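Local coordinates for SusD-like protein BACOVA_02651 (Bacteroides ovatus, PDB 5E75) that binds polysaccharide at the cell surface and probably captures xyloglucan before it is transported into the periplasm for degradation, at residues P26-A31 and G176-W181. Sequence-based numbering, arbitrary orientation.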
loop_
_atom_site.group_PDB
_atom_site.type_symbol
_atom_site.label_atom_id
_atom_site.label_comp_id
_atom_site.label_asym_id
_atom_site.label_seq_id
_atom_site.Cartn_x
_atom_site.Cartn_y
_atom_site.Cartn_z
ATOM N N PRO A 26 3.963 6.210 18.908
ATOM C CA PRO A 26 3.433 7.076 17.845
ATOM C C PRO A 26 4.083 6.883 16.462
ATOM O O PRO A 26 3.537 7.376 15.465
ATOM C CB PRO A 26 3.701 8.491 18.370
ATOM C CG PRO A 26 3.844 8.340 19.864
ATOM C CD PRO A 26 4.482 7.000 20.045
ATOM N N LEU A 27 5.212 6.181 16.382
ATOM C CA LEU A 27 5.775 5.811 15.076
ATOM C C LEU A 27 4.833 4.957 14.237
ATOM O O LEU A 27 5.000 4.852 13.024
ATOM C CB LEU A 27 7.087 5.042 15.253
ATOM C CG LEU A 27 8.300 5.812 15.763
ATOM C CD1 LEU A 27 9.415 4.845 16.120
ATOM C CD2 LEU A 27 8.784 6.821 14.729
ATOM N N TYR A 28 3.856 4.342 14.892
ATOM C CA TYR A 28 2.921 3.457 14.218
ATOM C C TYR A 28 1.593 4.126 13.887
ATOM O O TYR A 28 0.741 3.493 13.275
ATOM C CB TYR A 28 2.636 2.236 15.089
ATOM C CG TYR A 28 3.815 1.304 15.300
ATOM C CD1 TYR A 28 4.788 1.555 16.276
ATOM C CD2 TYR A 28 3.931 0.147 14.555
ATOM C CE1 TYR A 28 5.853 0.677 16.466
ATOM C CE2 TYR A 28 4.992 -0.725 14.739
ATOM C CZ TYR A 28 5.938 -0.464 15.688
ATOM O OH TYR A 28 6.978 -1.356 15.827
ATOM N N ASN A 29 1.386 5.376 14.295
ATOM C CA ASN A 29 0.111 6.042 14.007
ATOM C C ASN A 29 0.276 7.532 13.735
ATOM O O ASN A 29 0.233 7.955 12.589
ATOM C CB ASN A 29 -0.972 5.735 15.072
ATOM C CG ASN A 29 -0.464 5.761 16.510
ATOM O OD1 ASN A 29 0.137 6.740 16.968
ATOM N ND2 ASN A 29 -0.770 4.699 17.249
ATOM N N ARG A 30 0.505 8.323 14.781
ATOM C CA ARG A 30 0.658 9.757 14.629
ATOM C C ARG A 30 1.639 10.139 13.513
ATOM O O ARG A 30 1.389 11.062 12.738
ATOM C CB ARG A 30 1.108 10.353 15.970
ATOM C CG ARG A 30 1.278 11.843 15.970
ATOM C CD ARG A 30 1.583 12.340 17.379
ATOM N NE ARG A 30 1.669 13.794 17.410
ATOM C CZ ARG A 30 1.607 14.530 18.515
ATOM N NH1 ARG A 30 1.454 13.954 19.702
ATOM N NH2 ARG A 30 1.695 15.852 18.427
ATOM N N ALA A 31 2.763 9.436 13.435
ATOM C CA ALA A 31 3.763 9.730 12.422
ATOM C C ALA A 31 3.223 9.655 10.992
ATOM O O ALA A 31 3.614 10.456 10.148
ATOM C CB ALA A 31 4.927 8.794 12.575
ATOM N N GLY A 176 1.150 -5.914 17.367
ATOM C CA GLY A 176 1.153 -4.594 16.771
ATOM C C GLY A 176 2.524 -3.991 16.552
ATOM O O GLY A 176 2.652 -2.996 15.849
ATOM N N ARG A 177 3.552 -4.578 17.158
ATOM C CA ARG A 177 4.911 -4.086 17.004
ATOM C C ARG A 177 5.704 -4.892 15.989
ATOM O O ARG A 177 5.433 -6.076 15.755
ATOM C CB ARG A 177 5.616 -4.101 18.357
ATOM C CG ARG A 177 5.013 -3.113 19.351
ATOM C CD ARG A 177 6.039 -2.228 19.918
ATOM N NE ARG A 177 5.443 -1.198 20.757
ATOM C CZ ARG A 177 5.872 0.057 20.823
ATOM N NH1 ARG A 177 6.882 0.478 20.076
ATOM N NH2 ARG A 177 5.268 0.901 21.632
ATOM N N ALA A 178 6.705 -4.251 15.399
ATOM C CA ALA A 178 7.501 -4.876 14.357
ATOM C C ALA A 178 8.425 -5.961 14.889
ATOM O O ALA A 178 8.964 -5.866 15.988
ATOM C CB ALA A 178 8.321 -3.821 13.665
ATOM N N THR A 179 8.607 -6.992 14.078
ATOM C CA THR A 179 9.609 -8.016 14.315
ATOM C C THR A 179 10.700 -7.957 13.250
ATOM O O THR A 179 10.573 -7.270 12.232
ATOM C CB THR A 179 9.001 -9.410 14.237
ATOM O OG1 THR A 179 8.533 -9.643 12.898
ATOM C CG2 THR A 179 7.838 -9.563 15.224
ATOM N N SER A 180 11.764 -8.715 13.453
ATOM C CA SER A 180 12.793 -8.813 12.430
ATOM C C SER A 180 12.273 -9.446 11.135
ATOM O O SER A 180 12.819 -9.170 10.077
ATOM C CB SER A 180 14.008 -9.575 12.938
ATOM O OG SER A 180 13.633 -10.817 13.488
ATOM N N TRP A 181 11.209 -10.253 11.205
ATOM C CA TRP A 181 10.603 -10.798 9.990
ATOM C C TRP A 181 10.035 -9.693 9.108
ATOM O O TRP A 181 10.134 -9.769 7.872
ATOM C CB TRP A 181 9.500 -11.812 10.321
ATOM C CG TRP A 181 9.956 -12.929 11.190
ATOM C CD1 TRP A 181 9.512 -13.206 12.449
ATOM C CD2 TRP A 181 10.938 -13.928 10.878
ATOM N NE1 TRP A 181 10.162 -14.304 12.945
ATOM C CE2 TRP A 181 11.042 -14.767 12.008
ATOM C CE3 TRP A 181 11.736 -14.194 9.763
ATOM C CZ2 TRP A 181 11.912 -15.849 12.052
ATOM C CZ3 TRP A 181 12.597 -15.284 9.815
ATOM C CH2 TRP A 181 12.680 -16.085 10.955
#
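The two segments come nearest, CA to CA, at Y28 and R177, with 8.3 Å between Y28 CA and R177 CA. Segment 26-31 runs from a 3-10 turn into a loop, while in 176-181 the extended R177-T179 leads into helix 180-195. The tyrosine, with CG anti to its carbonyl carbon (chi1 -67°), spans the gap to the backbone of the other segment. Its hydroxyl accepts a nearly straight hydrogen bond from the backbone amide of A178, A178 N to Y28 OH 2.9 Å (164° at the hydrogen), the N lying near the ring plane at its edge. The methyl of A178 packs against the same oxygen, A178 CB to Y28 OH 3.5 Å. G176 O comes obliquely to within 3.4 Å of Y28 CE2, and R177 NH1, also oblique, lies 3.8 Å from Y28 CE1. Bent at chi2, R177 crosses the tyrosine at about a right angle, its guanidinium plane 74° from the ring. E112 of helix 103-125 joins both residues, hydrogen-bonding to Y28 OH and forming a salt bridge with R177 NH1, which also hydrogen-bonds to the T24 hydroxyl. A phenylalanine here, lacking the hydroxyl, would probably leave A178 N without its acceptor and E112 without one of its partners. Through one phenol hydroxyl and a shared carboxylate, the contact ties the turn after helix 17-24 to the start of helix 180-195 within this helical, TPR-clan part of the SusD fold.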